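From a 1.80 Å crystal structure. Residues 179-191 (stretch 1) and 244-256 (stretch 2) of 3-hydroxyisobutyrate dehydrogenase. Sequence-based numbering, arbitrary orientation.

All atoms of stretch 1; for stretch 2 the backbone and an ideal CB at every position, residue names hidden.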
ATOM      1  N   LYS A 179      10.726  12.222  -5.743  1.00 12.69           N
ATOM      2  CA  LYS A 179      11.196  11.317  -4.695  1.00 13.51           C
ATOM      3  C   LYS A 179      10.641  11.747  -3.338  1.00 13.15           C
ATOM      4  O   LYS A 179      10.258  10.911  -2.521  1.00 13.22           O
ATOM      5  CB  LYS A 179      12.730  11.306  -4.639  1.00 13.03           C
ATOM      6  CG  LYS A 179      13.326  10.395  -3.559  1.00 14.92           C
ATOM      7  CD  LYS A 179      12.838   8.958  -3.711  1.00 16.31           C
ATOM      8  CE  LYS A 179      13.388   8.037  -2.625  1.00 18.98           C
ATOM      9  NZ  LYS A 179      14.869   7.875  -2.695  1.00 21.76           N
ATOM     10  N   ILE A 180      10.609  13.054  -3.097  1.00 13.13           N
ATOM     11  CA  ILE A 180      10.087  13.575  -1.835  1.00 14.36           C
ATOM     12  C   ILE A 180       8.629  13.164  -1.667  1.00 14.01           C
ATOM     13  O   ILE A 180       8.231  12.677  -0.609  1.00 13.64           O
ATOM     14  CB  ILE A 180      10.187  15.118  -1.779  1.00 13.91           C
ATOM     15  CG1 ILE A 180      11.654  15.530  -1.650  1.00 17.30           C
ATOM     16  CG2 ILE A 180       9.361  15.665  -0.611  1.00 13.64           C
ATOM     17  CD1 ILE A 180      11.897  17.009  -1.826  1.00 18.12           C
ATOM     18  N   ILE A 181       7.832  13.359  -2.711  1.00 13.64           N
ATOM     19  CA  ILE A 181       6.427  12.989  -2.643  1.00 15.02           C
ATOM     20  C   ILE A 181       6.323  11.480  -2.411  1.00 15.42           C
ATOM     21  O   ILE A 181       5.510  11.020  -1.610  1.00 13.73           O
ATOM     22  CB  ILE A 181       5.694  13.393  -3.933  1.00 15.18           C
ATOM     23  CG1 ILE A 181       5.791  14.910  -4.111  1.00 16.94           C
ATOM     24  CG2 ILE A 181       4.238  12.953  -3.868  1.00 18.75           C
ATOM     25  CD1 ILE A 181       5.199  15.426  -5.394  1.00 20.29           C
ATOM     26  N   HIS A 182       7.160  10.711  -3.100  1.00 12.04           N
ATOM     27  CA  HIS A 182       7.154   9.265  -2.928  1.00 12.61           C
ATOM     28  C   HIS A 182       7.419   8.872  -1.472  1.00 12.38           C
ATOM     29  O   HIS A 182       6.775   7.964  -0.943  1.00 12.51           O
ATOM     30  CB  HIS A 182       8.206   8.604  -3.828  1.00 12.14           C
ATOM     31  CG  HIS A 182       8.339   7.128  -3.610  1.00 13.26           C
ATOM     32  ND1 HIS A 182       9.190   6.587  -2.671  1.00 12.02           N
ATOM     33  CD2 HIS A 182       7.668   6.084  -4.154  1.00 12.39           C
ATOM     34  CE1 HIS A 182       9.035   5.276  -2.641  1.00 13.47           C
ATOM     35  NE2 HIS A 182       8.116   4.944  -3.531  1.00 13.75           N
ATOM     36  N   GLN A 183       8.362   9.553  -0.827  1.00 13.00           N
ATOM     37  CA  GLN A 183       8.702   9.239   0.558  1.00 11.96           C
ATOM     38  C   GLN A 183       7.580   9.567   1.538  1.00 12.87           C
ATOM     39  O   GLN A 183       7.535   9.012   2.637  1.00 13.04           O
ATOM     40  CB  GLN A 183       9.989   9.949   0.978  1.00 11.86           C
ATOM     41  CG  GLN A 183      11.241   9.410   0.301  1.00 13.45           C
ATOM     42  CD  GLN A 183      11.367   7.898   0.406  1.00 15.97           C
ATOM     43  OE1 GLN A 183      10.822   7.160  -0.414  1.00 17.07           O
ATOM     44  NE2 GLN A 183      12.084   7.428   1.425  1.00 17.31           N
ATOM     45  N   LEU A 184       6.684  10.467   1.145  1.00 10.78           N
ATOM     46  CA  LEU A 184       5.547  10.810   1.989  1.00 11.14           C
ATOM     47  C   LEU A 184       4.725   9.523   2.104  1.00 14.54           C
ATOM     48  O   LEU A 184       4.337   9.110   3.198  1.00 12.78           O
ATOM     49  CB  LEU A 184       4.706  11.923   1.341  1.00 12.32           C
ATOM     50  CG  LEU A 184       3.455  12.432   2.084  1.00 14.16           C
ATOM     51  CD1 LEU A 184       2.989  13.737   1.450  1.00 15.47           C
ATOM     52  CD2 LEU A 184       2.334  11.399   2.048  1.00 15.03           C
ATOM     53  N   LEU A 185       4.483   8.881   0.965  1.00 13.06           N
ATOM     54  CA  LEU A 185       3.714   7.639   0.947  1.00 13.47           C
ATOM     55  C   LEU A 185       4.448   6.507   1.669  1.00 14.07           C
ATOM     56  O   LEU A 185       3.860   5.797   2.481  1.00 12.85           O
ATOM     57  CB  LEU A 185       3.405   7.233  -0.497  1.00 14.97           C
ATOM     58  CG  LEU A 185       2.341   8.087  -1.201  1.00 17.46           C
ATOM     59  CD1 LEU A 185       2.295   7.755  -2.683  1.00 18.35           C
ATOM     60  CD2 LEU A 185       0.986   7.838  -0.550  1.00 16.38           C
ATOM     61  N   ALA A 186       5.733   6.336   1.375  1.00 14.34           N
ATOM     62  CA  ALA A 186       6.512   5.279   2.012  1.00 13.63           C
ATOM     63  C   ALA A 186       6.468   5.446   3.532  1.00 13.83           C
ATOM     64  O   ALA A 186       6.211   4.492   4.261  1.00 12.55           O
ATOM     65  CB  ALA A 186       7.964   5.319   1.520  1.00 12.91           C
ATOM     66  N   GLY A 187       6.708   6.671   3.997  1.00 11.31           N
ATOM     67  CA  GLY A 187       6.710   6.939   5.426  1.00 10.72           C
ATOM     68  C   GLY A 187       5.366   6.742   6.099  1.00 11.79           C
ATOM     69  O   GLY A 187       5.283   6.118   7.161  1.00 10.25           O
ATOM     70  N   VAL A 188       4.314   7.287   5.495  1.00  9.67           N
ATOM     71  CA  VAL A 188       2.980   7.150   6.060  1.00 10.97           C
ATOM     72  C   VAL A 188       2.557   5.686   6.063  1.00 11.18           C
ATOM     73  O   VAL A 188       1.939   5.217   7.015  1.00  9.59           O
ATOM     74  CB  VAL A 188       1.948   7.978   5.265  1.00 11.00           C
ATOM     75  CG1 VAL A 188       0.531   7.615   5.701  1.00 12.10           C
ATOM     76  CG2 VAL A 188       2.200   9.467   5.489  1.00 10.60           C
ATOM     77  N   HIS A 189       2.900   4.958   5.006  1.00  9.64           N
ATOM     78  CA  HIS A 189       2.521   3.550   4.944  1.00 11.31           C
ATOM     79  C   HIS A 189       3.200   2.716   6.030  1.00 10.79           C
ATOM     80  O   HIS A 189       2.563   1.851   6.632  1.00 12.25           O
ATOM     81  CB  HIS A 189       2.806   2.982   3.552  1.00 10.62           C
ATOM     82  CG  HIS A 189       1.889   3.515   2.492  1.00 10.54           C
ATOM     83  ND1 HIS A 189       2.141   3.370   1.144  1.00 10.73           N
ATOM     84  CD2 HIS A 189       0.737   4.223   2.583  1.00 11.64           C
ATOM     85  CE1 HIS A 189       1.188   3.971   0.452  1.00 11.19           C
ATOM     86  NE2 HIS A 189       0.325   4.497   1.302  1.00 10.85           N
ATOM     87  N   ILE A 190       4.475   2.966   6.305  1.00 10.26           N
ATOM     88  CA  ILE A 190       5.130   2.202   7.362  1.00 11.50           C
ATOM     89  C   ILE A 190       4.438   2.501   8.695  1.00 11.36           C
ATOM     90  O   ILE A 190       4.118   1.588   9.456  1.00 10.53           O
ATOM     91  CB  ILE A 190       6.629   2.543   7.496  1.00 11.16           C
ATOM     92  CG1 ILE A 190       7.384   2.072   6.246  1.00 10.93           C
ATOM     93  CG2 ILE A 190       7.201   1.855   8.738  1.00 10.71           C
ATOM     94  CD1 ILE A 190       8.836   2.516   6.191  1.00 11.90           C
ATOM     95  N   ALA A 191       4.195   3.780   8.967  1.00 11.28           N
ATOM     96  CA  ALA A 191       3.551   4.166  10.217  1.00 12.39           C
ATOM     97  C   ALA A 191       2.127   3.619  10.331  1.00 12.40           C
ATOM     98  O   ALA A 191       1.715   3.180  11.406  1.00 11.76           O
ATOM     99  CB  ALA A 191       3.549   5.701  10.363  1.00 10.99           C
ATOM    100  N   UNK A 244      15.910   7.491   9.224  1.00 15.88           N
ATOM    101  CA  UNK A 244      15.868   7.794   7.796  1.00 16.64           C
ATOM    102  C   UNK A 244      14.564   8.514   7.482  1.00 17.26           C
ATOM    103  O   UNK A 244      14.552   9.486   6.726  1.00 16.75           O
ATOM    104  CB  UNK A 244      16.003   6.522   6.957  1.00 16.64           C
ATOM    105  N   UNK A 245      13.463   8.035   8.053  1.00 14.37           N
ATOM    106  CA  UNK A 245      12.189   8.679   7.794  1.00 14.48           C
ATOM    107  C   UNK A 245      11.972   9.948   8.597  1.00 14.03           C
ATOM    108  O   UNK A 245      11.159  10.789   8.217  1.00 13.20           O
ATOM    109  CB  UNK A 245      11.052   7.697   8.083  1.00 14.48           C
ATOM    110  N   UNK A 246      12.695  10.093   9.703  1.00 13.18           N
ATOM    111  CA  UNK A 246      12.609  11.325  10.480  1.00 13.92           C
ATOM    112  C   UNK A 246      13.156  12.385   9.517  1.00 15.90           C
ATOM    113  O   UNK A 246      12.606  13.479   9.377  1.00 13.53           O
ATOM    114  CB  UNK A 246      13.383  11.257  11.798  1.00 13.92           C
ATOM    115  N   UNK A 247      14.236  12.025   8.832  1.00 14.67           N
ATOM    116  CA  UNK A 247      14.866  12.915   7.870  1.00 16.34           C
ATOM    117  C   UNK A 247      13.987  13.128   6.639  1.00 14.50           C
ATOM    118  O   UNK A 247      13.698  14.261   6.271  1.00 13.53           O
ATOM    119  CB  UNK A 247      16.228  12.357   7.452  1.00 16.34           C
ATOM    120  N   UNK A 248      13.554  12.036   6.014  1.00 13.07           N
ATOM    121  CA  UNK A 248      12.741  12.131   4.809  1.00 12.97           C
ATOM    122  C   UNK A 248      11.405  12.834   4.994  1.00 13.09           C
ATOM    123  O   UNK A 248      11.031  13.667   4.176  1.00 11.70           O
ATOM    124  CB  UNK A 248      12.488  10.725   4.262  1.00 12.97           C
ATOM    125  N   UNK A 249      10.682  12.500   6.059  1.00 12.62           N
ATOM    126  CA  UNK A 249       9.401  13.142   6.303  1.00 14.06           C
ATOM    127  C   UNK A 249       9.636  14.598   6.704  1.00 13.26           C
ATOM    128  O   UNK A 249       8.734  15.432   6.611  1.00 13.65           O
ATOM    129  CB  UNK A 249       8.615  12.397   7.384  1.00 14.06           C
ATOM    130  N   UNK A 250      10.851  14.893   7.150  1.00 12.44           N
ATOM    131  CA  UNK A 250      11.185  16.261   7.500  1.00 14.22           C
ATOM    132  C   UNK A 250      11.300  17.045   6.202  1.00 14.18           C
ATOM    133  O   UNK A 250      10.860  18.192   6.106  1.00 15.85           O
ATOM    134  CB  UNK A 250      12.475  16.336   8.319  1.00 14.22           C
ATOM    135  N   UNK A 251      11.891  16.412   5.190  1.00 14.26           N
ATOM    136  CA  UNK A 251      12.053  17.046   3.889  1.00 14.88           C
ATOM    137  C   UNK A 251      10.678  17.249   3.246  1.00 14.14           C
ATOM    138  O   UNK A 251      10.433  18.259   2.580  1.00 13.74           O
ATOM    139  CB  UNK A 251      12.958  16.207   2.985  1.00 14.88           C
ATOM    140  N   UNK A 252       9.785  16.285   3.444  1.00 12.19           N
ATOM    141  CA  UNK A 252       8.429  16.390   2.919  1.00 11.93           C
ATOM    142  C   UNK A 252       7.760  17.604   3.579  1.00 13.98           C
ATOM    143  O   UNK A 252       7.127  18.425   2.911  1.00  9.37           O
ATOM    144  CB  UNK A 252       7.634  15.108   3.174  1.00 11.93           C
ATOM    145  N   UNK A 253       7.924  17.717   4.894  1.00 12.77           N
ATOM    146  CA  UNK A 253       7.351  18.828   5.648  1.00 15.01           C
ATOM    147  C   UNK A 253       7.808  20.179   5.081  1.00 16.54           C
ATOM    148  O   UNK A 253       6.988  21.073   4.853  1.00 15.14           O
ATOM    149  CB  UNK A 253       7.738  18.718   7.124  1.00 15.01           C
ATOM    150  N   UNK A 254       9.110  20.321   4.847  1.00 18.35           N
ATOM    151  CA  UNK A 254       9.662  21.559   4.300  1.00 19.30           C
ATOM    152  C   UNK A 254       9.089  21.873   2.923  1.00 18.42           C
ATOM    153  O   UNK A 254       8.736  23.018   2.638  1.00 19.29           O
ATOM    154  CB  UNK A 254      11.187  21.466   4.219  1.00 19.30           C
ATOM    155  N   UNK A 255       9.003  20.857   2.069  1.00 17.97           N
ATOM    156  CA  UNK A 255       8.469  21.040   0.722  1.00 17.73           C
ATOM    157  C   UNK A 255       7.032  21.559   0.781  1.00 15.62           C
ATOM    158  O   UNK A 255       6.677  22.519   0.098  1.00 14.27           O
ATOM    159  CB  UNK A 255       8.529  19.727  -0.061  1.00 17.73           C
ATOM    160  N   UNK A 256       6.209  20.926   1.609  1.00 13.34           N
ATOM    161  CA  UNK A 256       4.820  21.335   1.747  1.00 13.55           C
ATOM    162  C   UNK A 256       4.695  22.741   2.332  1.00 13.39           C
ATOM    163  O   UNK A 256       3.888  23.545   1.865  1.00 12.78           O
ATOM    164  CB  UNK A 256       4.066  20.335   2.625  1.00 13.55           C
TER

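Both stretches are helical; their axes approach to 8.8 Å and run at 125° to each other.

Position 244 points sideways, with no atom of stretch 1 within 5.5 Å of its ideal CB. Many side chains would serve. The residue is Ile244, which makes no contact.

Position 245 points toward stretch 1. Its ideal CB lies 5.1 Å from Gly187 CA, where the lack of a side chain leaves a hollow bordered by Gln183, Ala186 and Ile190. A large apolar side chain suits it, aromatic or a long aliphatic one. The residue is Phe245, a knob among those four residues. The ring meets them obliquely: Phe245 CE2 is 3.4 Å from Gly187 N and 3.9 Å from Ala186 CB, and Phe245 CE1 is 3.5 Å from Ile190 CD1.

Positions 246 and 247 are out of reach, so many residues would serve. They are Val246 and Lys247.

Position 248 points toward stretch 1, with its ideal CB 4.2 Å from Gln183 CB. Gln183 OE1 already accepts from His182 ND1 at 2.8 Å, so NE2 is the group on offer and an acceptor is favoured: Asp, Asn, perhaps Glu or Gln. The residue is Asp248. Gln183 NE2 donates to Asp248 OD2 at 2.8 Å, nearly straight at 163°. Asp248 OD1 takes the salt bridge from Lys247 NZ, also at 2.8 Å.

Position 249 points sideways, but its CA is 6.2 Å from Leu184 CA. A flexible apolar chain could turn inward, such as Leu or Met. The residue is Leu249. Leu249 CD2 comes 4.1 Å from Leu184 CA, and an ideal CB on Gly187 would lie 2.9 Å from Leu249 CD2, a clash.

Position 250 is out of reach, so stretch 1 sets no limit. Its ideal CB would be crowded by the O of residue 246 at 3.0 Å, which makes glycine easiest, though the helical backbone angles do not require it. The residue is Gly250.

Position 251 points toward stretch 1; its ideal CB is 4.9 Å from Ile180 CG1. Medium apolar chains suit. Leu251 CG packs 3.7 Å from Ile180 CD1.

Position 252 points sideways, its ideal CB 4.2 Å from Ile180 CG2 and 4.7 Å from Leu184 CB. A compact apolar chain fits: Val, Ala or Ile. The residue is Val252. Val252 CG2 meets Ile180 CG2 at 3.6 Å, and Val252 CG1 meets Leu184 CD1 at 3.9 Å.

Position 253 points away and 254 is out of reach, so many side chains would serve. They are Ala253 and Asp254.

Position 255 points toward stretch 1, its ideal CB 4.2 Å from Ile180 CG2. Small residues suit: Ala, Ser, Thr or Val. Thr255 OG1 lies 3.4 Å from Ile180 CD1.

Position 256 is out of reach and equally free. It is Ala256.

Stretch 2 244-256: IFVKDLGLVADTA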
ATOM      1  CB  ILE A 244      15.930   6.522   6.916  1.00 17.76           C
ATOM      2  CG1 ILE A 244      17.297   5.846   7.054  1.00 18.52           C
ATOM      3  CG2 ILE A 244      15.686   6.892   5.446  1.00 18.97           C
ATOM      4  CD1 ILE A 244      18.450   6.669   6.519  1.00 21.21           C
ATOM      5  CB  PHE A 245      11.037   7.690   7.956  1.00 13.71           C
ATOM      6  CG  PHE A 245      10.819   6.864   6.730  1.00 16.11           C
ATOM      7  CD1 PHE A 245      11.374   5.594   6.618  1.00 17.19           C
ATOM      8  CD2 PHE A 245      10.159   7.408   5.634  1.00 16.74           C
ATOM      9  CE1 PHE A 245      11.280   4.877   5.426  1.00 19.01           C
ATOM     10  CE2 PHE A 245      10.059   6.703   4.439  1.00 18.09           C
ATOM     11  CZ  PHE A 245      10.623   5.433   4.336  1.00 18.59           C
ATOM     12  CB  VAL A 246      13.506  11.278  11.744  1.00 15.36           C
ATOM     13  CG1 VAL A 246      13.649  12.670  12.335  1.00 15.40           C
ATOM     14  CG2 VAL A 246      12.910  10.336  12.768  1.00 13.71           C
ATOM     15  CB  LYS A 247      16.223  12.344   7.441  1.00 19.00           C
ATOM     16  CG  LYS A 247      16.826  12.994   6.203  1.00 24.38           C
ATOM     17  CD  LYS A 247      18.204  12.418   5.896  1.00 29.69           C
ATOM     18  CE  LYS A 247      18.159  10.904   5.689  1.00 32.00           C
ATOM     19  NZ  LYS A 247      17.438  10.511   4.442  1.00 30.59           N
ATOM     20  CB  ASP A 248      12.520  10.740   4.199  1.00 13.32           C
ATOM     21  CG  ASP A 248      13.766  10.205   3.505  1.00 15.99           C
ATOM     22  OD1 ASP A 248      14.822  10.877   3.565  1.00 16.95           O
ATOM     23  OD2 ASP A 248      13.685   9.115   2.900  1.00 18.38           O
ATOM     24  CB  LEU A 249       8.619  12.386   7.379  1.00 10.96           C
ATOM     25  CG  LEU A 249       8.038  11.047   6.893  1.00 13.37           C
ATOM     26  CD1 LEU A 249       7.436  10.290   8.066  1.00 14.56           C
ATOM     27  CD2 LEU A 249       6.994  11.289   5.815  1.00 15.35           C
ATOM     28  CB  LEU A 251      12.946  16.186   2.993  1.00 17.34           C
ATOM     29  CG  LEU A 251      13.256  16.709   1.590  1.00 22.37           C
ATOM     30  CD1 LEU A 251      13.747  18.149   1.658  1.00 24.09           C
ATOM     31  CD2 LEU A 251      14.309  15.812   0.949  1.00 23.37           C
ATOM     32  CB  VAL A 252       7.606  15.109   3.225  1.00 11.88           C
ATOM     33  CG1 VAL A 252       6.124  15.366   3.018  1.00 11.63           C
ATOM     34  CG2 VAL A 252       8.058  13.966   2.315  1.00 12.44           C
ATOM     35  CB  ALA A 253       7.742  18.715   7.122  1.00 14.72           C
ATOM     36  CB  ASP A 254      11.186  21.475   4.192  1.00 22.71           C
ATOM     37  CG  ASP A 254      11.871  21.488   5.539  1.00 26.03           C
ATOM     38  OD1 ASP A 254      11.263  21.957   6.525  1.00 28.73           O
ATOM     39  OD2 ASP A 254      13.036  21.044   5.610  1.00 32.32           O
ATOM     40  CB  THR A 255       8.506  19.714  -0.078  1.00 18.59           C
ATOM     41  OG1 THR A 255       9.867  19.302  -0.252  1.00 22.22           O
ATOM     42  CG2 THR A 255       7.861  19.887  -1.447  1.00 20.96           C
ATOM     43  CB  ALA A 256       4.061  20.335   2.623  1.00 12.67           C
TER
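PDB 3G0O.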